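Local coordinates for protein nucleoporin NUP82 (Chaetomium thermophilum, PDB 5CWW) that probably serves as a structural component of the nuclear pore complex and may dock nuclear transport factors that associate with it transiently, at residues H19-P24 against S579-P585; H181-V185 against L287-T293; N339-K343 against E355-R359. All blocks are in the same frame, centred on the assembly; numbering follows the deposited sequence.

Contact 1. Residues H19-P24 against S579-P585; sequences HKLFAP and SATQTDP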
loop_
_atom_site.group_PDB
_atom_site.type_symbol
_atom_site.label_atom_id
_atom_site.label_comp_id
_atom_site.label_asym_id
_atom_site.label_seq_id
_atom_site.Cartn_x
_atom_site.Cartn_y
_atom_site.Cartn_z
ATOM N N HIS B 19 1.605 30.899 13.953
ATOM C CA HIS B 19 0.276 30.672 13.396
ATOM C C HIS B 19 0.273 30.829 11.877
ATOM O O HIS B 19 -0.631 30.341 11.198
ATOM C CB HIS B 19 -0.740 31.631 14.019
ATOM C CG HIS B 19 -2.150 31.377 13.585
ATOM N ND1 HIS B 19 -2.848 30.244 13.943
ATOM C CD2 HIS B 19 -2.991 32.110 12.816
ATOM C CE1 HIS B 19 -4.059 30.289 13.415
ATOM N NE2 HIS B 19 -4.171 31.410 12.726
ATOM N N LYS B 20 1.288 31.506 11.348
ATOM C CA LYS B 20 1.388 31.729 9.909
ATOM C C LYS B 20 1.532 30.412 9.153
ATOM O O LYS B 20 1.189 30.324 7.974
ATOM C CB LYS B 20 2.576 32.642 9.594
ATOM C CG LYS B 20 2.427 34.062 10.117
ATOM C CD LYS B 20 3.606 34.932 9.704
ATOM C CE LYS B 20 3.459 36.359 10.214
ATOM N NZ LYS B 20 2.270 37.049 9.640
ATOM N N LEU B 21 2.042 29.393 9.836
ATOM C CA LEU B 21 2.218 28.074 9.239
ATOM C C LEU B 21 0.890 27.427 8.853
ATOM O O LEU B 21 0.852 26.549 7.990
ATOM C CB LEU B 21 2.971 27.152 10.203
ATOM C CG LEU B 21 4.447 27.472 10.438
ATOM C CD1 LEU B 21 4.966 26.716 11.648
ATOM C CD2 LEU B 21 5.269 27.129 9.207
ATOM N N PHE B 22 -0.192 27.867 9.490
ATOM C CA PHE B 22 -1.487 27.209 9.355
ATOM C C PHE B 22 -2.559 28.105 8.738
ATOM O O PHE B 22 -3.438 27.625 8.026
ATOM C CB PHE B 22 -1.957 26.722 10.729
ATOM C CG PHE B 22 -0.930 25.906 11.460
ATOM C CD1 PHE B 22 -0.008 26.518 12.293
ATOM C CD2 PHE B 22 -0.880 24.529 11.307
ATOM C CE1 PHE B 22 0.942 25.773 12.967
ATOM C CE2 PHE B 22 0.068 23.777 11.978
ATOM C CZ PHE B 22 0.980 24.400 12.808
ATOM N N ALA B 23 -2.484 29.404 9.012
ATOM C CA ALA B 23 -3.494 30.343 8.528
ATOM C C ALA B 23 -3.400 30.522 7.014
ATOM O O ALA B 23 -2.307 30.482 6.458
ATOM C CB ALA B 23 -3.342 31.683 9.225
ATOM N N PRO B 24 -4.542 30.745 6.342
ATOM C CA PRO B 24 -4.506 30.935 4.890
ATOM C C PRO B 24 -4.272 32.389 4.490
ATOM O O PRO B 24 -3.516 32.632 3.550
ATOM C CB PRO B 24 -5.892 30.466 4.446
ATOM C CG PRO B 24 -6.783 30.653 5.662
ATOM C CD PRO B 24 -5.908 30.908 6.867
ATOM N N SER B 579 -1.638 18.411 14.581
ATOM C CA SER B 579 -2.558 18.302 13.456
ATOM C C SER B 579 -2.971 19.706 13.044
ATOM O O SER B 579 -2.384 20.685 13.505
ATOM C CB SER B 579 -3.780 17.454 13.819
ATOM O OG SER B 579 -4.621 17.256 12.693
ATOM N N ALA B 580 -3.979 19.816 12.187
ATOM C CA ALA B 580 -4.425 21.126 11.734
ATOM C C ALA B 580 -5.746 21.057 10.989
ATOM O O ALA B 580 -6.036 20.078 10.301
ATOM C CB ALA B 580 -3.365 21.769 10.843
ATOM N N THR B 581 -6.544 22.108 11.138
ATOM C CA THR B 581 -7.729 22.298 10.318
ATOM C C THR B 581 -7.303 23.035 9.054
ATOM O O THR B 581 -6.109 23.193 8.798
ATOM C CB THR B 581 -8.818 23.097 11.054
ATOM O OG1 THR B 581 -8.332 24.411 11.356
ATOM C CG2 THR B 581 -9.220 22.396 12.343
ATOM N N GLN B 582 -8.272 23.487 8.267
ATOM C CA GLN B 582 -7.974 24.245 7.058
ATOM C C GLN B 582 -7.308 25.577 7.394
ATOM O O GLN B 582 -6.626 26.164 6.552
ATOM C CB GLN B 582 -9.249 24.496 6.250
ATOM C CG GLN B 582 -9.958 23.236 5.776
ATOM C CD GLN B 582 -9.230 22.547 4.639
ATOM O OE1 GLN B 582 -8.141 22.001 4.823
ATOM N NE2 GLN B 582 -9.829 22.570 3.455
ATOM N N THR B 583 -7.498 26.038 8.627
ATOM C CA THR B 583 -7.066 27.374 9.030
ATOM C C THR B 583 -6.221 27.391 10.304
ATOM O O THR B 583 -5.269 28.164 10.408
ATOM C CB THR B 583 -8.279 28.295 9.252
ATOM O OG1 THR B 583 -9.043 27.823 10.368
ATOM C CG2 THR B 583 -9.161 28.327 8.012
ATOM N N ASP B 584 -6.567 26.540 11.266
ATOM C CA ASP B 584 -5.958 26.594 12.594
ATOM C C ASP B 584 -5.177 25.328 12.938
ATOM O O ASP B 584 -5.433 24.264 12.376
ATOM C CB ASP B 584 -7.038 26.827 13.647
ATOM C CG ASP B 584 -7.930 28.001 13.311
ATOM O OD1 ASP B 584 -7.424 28.985 12.735
ATOM O OD2 ASP B 584 -9.140 27.936 13.615
ATOM N N PRO B 585 -4.218 25.441 13.873
ATOM C CA PRO B 585 -3.420 24.287 14.294
ATOM C C PRO B 585 -4.057 23.505 15.432
ATOM O O PRO B 585 -4.981 23.991 16.084
ATOM C CB PRO B 585 -2.115 24.925 14.757
ATOM C CG PRO B 585 -2.535 26.238 15.307
ATOM C CD PRO B 585 -3.730 26.687 14.494
#
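His-19 O is gripped by two backbone donors, Phe-22 N and Ala-23 N, each 3.0 Å away. This closes the end of a short 3-10 segment. His-19 and Phe-22 lie against the turn at Thr-581 to Asp-584 and against Pro-585, where the next strand starts. That turn joins strands 576-580 and 585-589, an antiparallel hairpin in the last blade of the N-terminal beta-propeller domain. The chain's N-terminal arm, ahead of the first blade, thus packs on the last one.

Phe-22 carries most of the apolar contact. Its CG stands anti to the carbonyl carbon (chi1 -51°), which brings the ring over to Pro-585. Pro-585 CB sits 3.4 Å from the centroid of the Phe-22 ring, almost exactly above its centre, in a CH-pi contact. The proline and the phenylalanine cross at about a right angle. Ala-580 CB adds a second apolar touch, 3.7 Å from Phe-22 CD2.

The His-19 ring lies beside the same turn. Its ND1 is hydrogen-bonded to Leu-12 O, which helps to hold the ring's rotation. Asp-584 OD1 lies at the ring edge, in plane, 3.7 Å from His-19 CE1, without bonding to a ring nitrogen. The ring and carboxylate planes are 32° apart.

Thr-581 OG1 holds the turn itself. It accepts from Thr-583 N in an ST turn. Asp-584 N also donates to Thr-581 OG1, over 2.8 Å, in an ST motif. Arg-46 reaches the carbonyls of Ala-580 and Thr-581 through weak bonds.

The backbones meet without a hydrogen bond between them. Phe-22 O and Thr-583 O, both acceptors, come within 3.1 Å, with neither C=O pointing at the other. Ala-23 CA makes a CA-H...O contact with Thr-583 O. At the outer end, Pro-24 CG rests 4.1 Å from Thr-583 CG2.

Contact 2. Residues H181-V185 against L287-T293; sequences HPLGV and LLPQRWT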
loop_
_atom_site.group_PDB
_atom_site.type_symbol
_atom_site.label_atom_id
_atom_site.label_comp_id
_atom_site.label_asym_id
_atom_site.label_seq_id
_atom_site.Cartn_x
_atom_site.Cartn_y
_atom_site.Cartn_z
ATOM N N HIS B 181 11.787 3.100 1.035
ATOM C CA HIS B 181 12.161 1.729 1.359
ATOM C C HIS B 181 13.064 1.708 2.596
ATOM O O HIS B 181 14.062 2.422 2.636
ATOM C CB HIS B 181 12.864 1.056 0.180
ATOM C CG HIS B 181 12.836 -0.439 0.247
ATOM N ND1 HIS B 181 13.490 -1.152 1.228
ATOM C CD2 HIS B 181 12.214 -1.355 -0.531
ATOM C CE1 HIS B 181 13.283 -2.443 1.045
ATOM N NE2 HIS B 181 12.513 -2.594 -0.017
ATOM N N PRO B 182 12.713 0.898 3.612
ATOM C CA PRO B 182 13.500 0.842 4.851
ATOM C C PRO B 182 14.972 0.493 4.631
ATOM O O PRO B 182 15.812 0.827 5.467
ATOM C CB PRO B 182 12.812 -0.270 5.656
ATOM C CG PRO B 182 11.445 -0.357 5.115
ATOM C CD PRO B 182 11.528 0.023 3.675
ATOM N N LEU B 183 15.271 -0.179 3.523
ATOM C CA LEU B 183 16.615 -0.680 3.257
ATOM C C LEU B 183 17.269 0.037 2.078
ATOM O O LEU B 183 18.323 -0.380 1.600
ATOM C CB LEU B 183 16.569 -2.183 2.985
ATOM C CG LEU B 183 15.884 -3.032 4.059
ATOM C CD1 LEU B 183 15.884 -4.499 3.653
ATOM C CD2 LEU B 183 16.546 -2.849 5.415
ATOM N N GLY B 184 16.643 1.112 1.614
ATOM C CA GLY B 184 17.172 1.874 0.496
ATOM C C GLY B 184 18.481 2.558 0.836
ATOM O O GLY B 184 18.627 3.123 1.916
ATOM N N VAL B 185 19.437 2.496 -0.088
ATOM C CA VAL B 185 20.731 3.152 0.092
ATOM C C VAL B 185 20.528 4.649 0.314
ATOM O O VAL B 185 19.816 5.303 -0.448
ATOM C CB VAL B 185 21.653 2.927 -1.124
ATOM C CG1 VAL B 185 23.013 3.582 -0.903
ATOM C CG2 VAL B 185 21.822 1.437 -1.396
ATOM N N LEU B 287 10.573 -7.573 -1.493
ATOM C CA LEU B 287 10.617 -6.456 -2.428
ATOM C C LEU B 287 11.823 -5.575 -2.123
ATOM O O LEU B 287 11.859 -4.902 -1.091
ATOM C CB LEU B 287 9.327 -5.636 -2.355
ATOM C CG LEU B 287 9.231 -4.460 -3.331
ATOM C CD1 LEU B 287 9.191 -4.949 -4.774
ATOM C CD2 LEU B 287 8.013 -3.605 -3.020
ATOM N N LEU B 288 12.802 -5.587 -3.022
ATOM C CA LEU B 288 14.036 -4.831 -2.837
ATOM C C LEU B 288 14.354 -3.964 -4.052
ATOM O O LEU B 288 14.061 -4.348 -5.186
ATOM C CB LEU B 288 15.205 -5.782 -2.567
ATOM C CG LEU B 288 15.270 -6.450 -1.192
ATOM C CD1 LEU B 288 16.338 -7.531 -1.192
ATOM C CD2 LEU B 288 15.554 -5.429 -0.102
ATOM N N PRO B 289 14.958 -2.788 -3.825
ATOM C CA PRO B 289 15.529 -2.061 -4.962
ATOM C C PRO B 289 16.770 -2.778 -5.490
ATOM O O PRO B 289 17.192 -3.765 -4.887
ATOM C CB PRO B 289 15.871 -0.686 -4.374
ATOM C CG PRO B 289 15.939 -0.891 -2.907
ATOM C CD PRO B 289 15.001 -2.000 -2.582
ATOM N N GLN B 290 17.334 -2.298 -6.595
ATOM C CA GLN B 290 18.500 -2.939 -7.202
ATOM C C GLN B 290 19.655 -3.043 -6.218
ATOM O O GLN B 290 20.436 -3.994 -6.261
ATOM C CB GLN B 290 18.954 -2.167 -8.443
ATOM C CG GLN B 290 17.960 -2.202 -9.583
ATOM C CD GLN B 290 18.475 -1.516 -10.832
ATOM O OE1 GLN B 290 18.397 -2.068 -11.932
ATOM N NE2 GLN B 290 18.996 -0.306 -10.673
ATOM N N ARG B 291 19.757 -2.053 -5.339
ATOM C CA ARG B 291 20.788 -2.031 -4.310
ATOM C C ARG B 291 20.147 -1.697 -2.971
ATOM O O ARG B 291 19.219 -0.893 -2.910
ATOM C CB ARG B 291 21.876 -1.017 -4.664
ATOM C CG ARG B 291 22.877 -1.526 -5.689
ATOM C CD ARG B 291 23.746 -0.404 -6.230
ATOM N NE ARG B 291 23.128 0.261 -7.376
ATOM C CZ ARG B 291 23.267 -0.126 -8.642
ATOM N NH1 ARG B 291 24.006 -1.185 -8.948
ATOM N NH2 ARG B 291 22.661 0.548 -9.609
ATOM N N TRP B 292 20.640 -2.313 -1.900
ATOM C CA TRP B 292 20.013 -2.178 -0.589
ATOM C C TRP B 292 21.029 -2.251 0.549
ATOM O O TRP B 292 22.115 -2.813 0.398
ATOM C CB TRP B 292 18.939 -3.257 -0.406
ATOM C CG TRP B 292 19.439 -4.664 -0.583
ATOM C CD1 TRP B 292 19.932 -5.223 -1.726
ATOM C CD2 TRP B 292 19.478 -5.692 0.414
ATOM N NE1 TRP B 292 20.282 -6.533 -1.501
ATOM C CE2 TRP B 292 20.014 -6.845 -0.194
ATOM C CE3 TRP B 292 19.116 -5.750 1.763
ATOM C CZ2 TRP B 292 20.196 -8.039 0.499
ATOM C CZ3 TRP B 292 19.298 -6.937 2.450
ATOM C CH2 TRP B 292 19.833 -8.065 1.817
ATOM N N THR B 293 20.657 -1.668 1.684
ATOM C CA THR B 293 21.517 -1.591 2.862
ATOM C C THR B 293 20.815 -2.217 4.065
ATOM O O THR B 293 19.872 -1.635 4.597
ATOM C CB THR B 293 21.885 -0.135 3.196
ATOM O OG1 THR B 293 22.618 0.433 2.105
ATOM C CG2 THR B 293 22.729 -0.060 4.467
HETATM O O HOH W 1 18.398 1.575 -2.688
#
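Leu-183 O, in a type I beta turn that runs from His-181 to Gly-184, accepts a nearly straight bond of 2.7 Å from Thr-293 N, which lies in the carbonyl plane. A water bridges the backbones a little further on, accepting from Val-185 N and donating to Arg-291 O.

His-181 supplies the side-chain bond. Its NE2 donates to Leu-287 O over 2.6 Å, with an N-H...O angle of 173°. On the other side of the ring, ND1 accepts from Leu-183 N at 3.1 Å. Both partners lie in the ring plane, so the two bonds, one at each ring nitrogen, hold the rotation of the buried imidazole. The protonated nitrogen is NE2. Pro-289 CD covers one face, 3.7 Å from the His-181 ring centroid and offset toward the rim.

The turn opens the loop between strands 175-180 and 189-194 of one propeller blade. The 287-293 segment leaves strand 281-284 of the next blade and starts the long insertion that precedes strand 369-370.

Leu-183 lies beside Trp-292, the two side chains pointing the same way. Its CD1 touches Trp-292 CE3 and Leu-288 CD2, each at 3.9 Å. Leu-288 CD1 covers a face of the indole, whose NE1 bonds to Thr-358 O. Val-185 crosses Thr-293 at about a right angle, with Val-185 CG2 3.7 Å from Thr-293 OG1.

Contact 3. Residues N339-K343 against E355-R359; sequences NQEPK and EVYTR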
loop_
_atom_site.group_PDB
_atom_site.type_symbol
_atom_site.label_atom_id
_atom_site.label_comp_id
_atom_site.label_asym_id
_atom_site.label_seq_id
_atom_site.Cartn_x
_atom_site.Cartn_y
_atom_site.Cartn_z
ATOM N N ASN B 339 27.594 -15.282 -1.741
ATOM C CA ASN B 339 28.651 -15.165 -2.740
ATOM C C ASN B 339 28.760 -13.740 -3.266
ATOM O O ASN B 339 28.994 -13.520 -4.453
ATOM C CB ASN B 339 28.399 -16.130 -3.900
ATOM C CG ASN B 339 28.336 -17.576 -3.451
ATOM O OD1 ASN B 339 29.069 -17.992 -2.553
ATOM N ND2 ASN B 339 27.455 -18.351 -4.074
ATOM N N GLN B 340 28.582 -12.777 -2.368
ATOM C CA GLN B 340 28.587 -11.366 -2.730
ATOM C C GLN B 340 29.373 -10.549 -1.711
ATOM O O GLN B 340 29.146 -10.655 -0.506
ATOM C CB GLN B 340 27.151 -10.848 -2.840
ATOM C CG GLN B 340 27.036 -9.405 -3.300
ATOM C CD GLN B 340 25.605 -8.896 -3.299
ATOM O OE1 GLN B 340 25.357 -7.726 -3.011
ATOM N NE2 GLN B 340 24.659 -9.767 -3.633
ATOM N N GLU B 341 30.300 -9.737 -2.209
ATOM C CA GLU B 341 31.077 -8.845 -1.358
ATOM C C GLU B 341 30.394 -7.483 -1.306
ATOM O O GLU B 341 30.234 -6.832 -2.337
ATOM C CB GLU B 341 32.508 -8.699 -1.881
ATOM C CG GLU B 341 33.358 -9.953 -1.743
ATOM C CD GLU B 341 33.612 -10.333 -0.296
ATOM O OE1 GLU B 341 33.849 -11.530 -0.028
ATOM O OE2 GLU B 341 33.581 -9.437 0.575
ATOM N N PRO B 342 29.987 -7.043 -0.102
ATOM C CA PRO B 342 29.266 -5.772 -0.003
ATOM C C PRO B 342 30.157 -4.567 -0.261
ATOM O O PRO B 342 31.277 -4.501 0.246
ATOM C CB PRO B 342 28.756 -5.772 1.438
ATOM C CG PRO B 342 29.742 -6.595 2.179
ATOM C CD PRO B 342 30.196 -7.658 1.221
ATOM N N LYS B 343 29.653 -3.624 -1.050
ATOM C CA LYS B 343 30.369 -2.387 -1.312
ATOM C C LYS B 343 30.120 -1.367 -0.208
ATOM O O LYS B 343 29.083 -1.375 0.456
ATOM C CB LYS B 343 29.981 -1.811 -2.675
ATOM C CG LYS B 343 30.367 -2.709 -3.841
ATOM C CD LYS B 343 29.554 -2.413 -5.089
ATOM C CE LYS B 343 30.088 -1.185 -5.811
ATOM N NZ LYS B 343 31.420 -1.434 -6.435
ATOM N N GLU B 355 27.578 -1.148 4.553
ATOM C CA GLU B 355 27.516 -2.207 3.557
ATOM C C GLU B 355 26.367 -2.028 2.572
ATOM O O GLU B 355 25.242 -1.718 2.963
ATOM C CB GLU B 355 27.388 -3.564 4.254
ATOM C CG GLU B 355 28.573 -3.919 5.137
ATOM C CD GLU B 355 28.451 -5.299 5.755
ATOM O OE1 GLU B 355 27.349 -5.885 5.697
ATOM O OE2 GLU B 355 29.459 -5.798 6.299
ATOM N N VAL B 356 26.664 -2.233 1.292
ATOM C CA VAL B 356 25.667 -2.130 0.236
ATOM C C VAL B 356 25.678 -3.399 -0.606
ATOM O O VAL B 356 26.702 -3.767 -1.181
ATOM C CB VAL B 356 25.920 -0.912 -0.675
ATOM C CG1 VAL B 356 24.848 -0.814 -1.755
ATOM C CG2 VAL B 356 25.965 0.366 0.150
ATOM N N TYR B 357 24.526 -4.057 -0.670
ATOM C CA TYR B 357 24.358 -5.267 -1.462
ATOM C C TYR B 357 23.492 -4.986 -2.681
ATOM O O TYR B 357 22.765 -3.994 -2.719
ATOM C CB TYR B 357 23.722 -6.382 -0.630
ATOM C CG TYR B 357 24.531 -6.816 0.571
ATOM C CD1 TYR B 357 24.498 -6.091 1.754
ATOM C CD2 TYR B 357 25.314 -7.962 0.525
ATOM C CE1 TYR B 357 25.232 -6.489 2.855
ATOM C CE2 TYR B 357 26.050 -8.368 1.622
ATOM C CZ TYR B 357 26.004 -7.629 2.785
ATOM O OH TYR B 357 26.737 -8.028 3.878
ATOM N N THR B 358 23.577 -5.864 -3.675
ATOM C CA THR B 358 22.692 -5.801 -4.830
ATOM C C THR B 358 21.577 -6.819 -4.649
ATOM O O THR B 358 21.733 -7.800 -3.923
ATOM C CB THR B 358 23.434 -6.083 -6.148
ATOM O OG1 THR B 358 23.719 -7.484 -6.252
ATOM C CG2 THR B 358 24.732 -5.291 -6.217
ATOM N N ARG B 359 20.443 -6.574 -5.296
ATOM C CA ARG B 359 19.317 -7.490 -5.204
ATOM C C ARG B 359 19.668 -8.808 -5.886
ATOM O O ARG B 359 20.199 -8.802 -6.995
ATOM C CB ARG B 359 18.070 -6.894 -5.853
ATOM C CG ARG B 359 16.817 -7.735 -5.667
ATOM C CD ARG B 359 15.882 -7.597 -6.852
ATOM N NE ARG B 359 15.380 -6.234 -7.004
ATOM C CZ ARG B 359 15.660 -5.418 -8.017
ATOM N NH1 ARG B 359 16.457 -5.798 -9.007
ATOM N NH2 ARG B 359 15.135 -4.202 -8.037
#
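The Tyr-357 ring has Pro-342 over one face and the amide oxygen of Gln-340 at its edge. Pro-342 CB stands 3.8 Å from the ring centroid, offset toward the rim, in a CH-pi contact. The proline and the tyrosine lie side by side and point the same way. Gln-340 OE1 comes near the ring plane, 3.5 Å from Tyr-357 CD2.

The same oxygen, Gln-340 OE1, accepts a backbone bond from Thr-358 N at 2.7 Å, with the donor tilted 21° from the plane of the amide carbonyl. The Gln-340 chain is extended, with CG anti to the backbone N (chi1 -176°), and this carries the amide across to the strand. The other end of the amide is also used. Gln-340 NE2 bonds to Glu-336 O, in the last turn of helix 321-338. One side chain therefore ties the helix end to the strand.

Tyr-357 OH donates to Glu-355 OE1 over 2.9 Å and meets it from above the carboxylate plane. This bond tethers the phenol end of the ring. Glu-355 CB packs 3.8 Å from Pro-342 CB, so Pro-342 packs on both Glu-355 and Tyr-357.

Lys-343 and Val-356 are an antiparallel hydrogen-bonded pair. Lys-343 N donates to Val-356 O at 3.0 Å, and Val-356 N returns a bond of 2.7 Å to Lys-343 O. The Lys-343 side chain bends and leads its amine away from the strand. Here the chain leaving the helix becomes the edge strand of a small three-stranded antiparallel sheet, with 343-345 and 354-358 paired as a beta hairpin.

From the N terminus, the arm at 19-24 comes first. Contact 1 closes on it only after 555 residues, when the chain returns in the last blade, so it spans nearly the whole propeller. Contacts 2 and 3 both fall within that span. They follow one another without crossing. Contact 2 ties a turn of one blade to the start of the insertion in the next. Contact 3 then closes a short loop within that insertion. Their centres are 11 Å apart, and strands 291-292 and 354-358 are neighbours in one sheet, joined by Trp-292 N to Tyr-357 O (2.8 Å). Contact 1 lies across the chain's centre, about 24 Å from contact 2 at the nearest atoms.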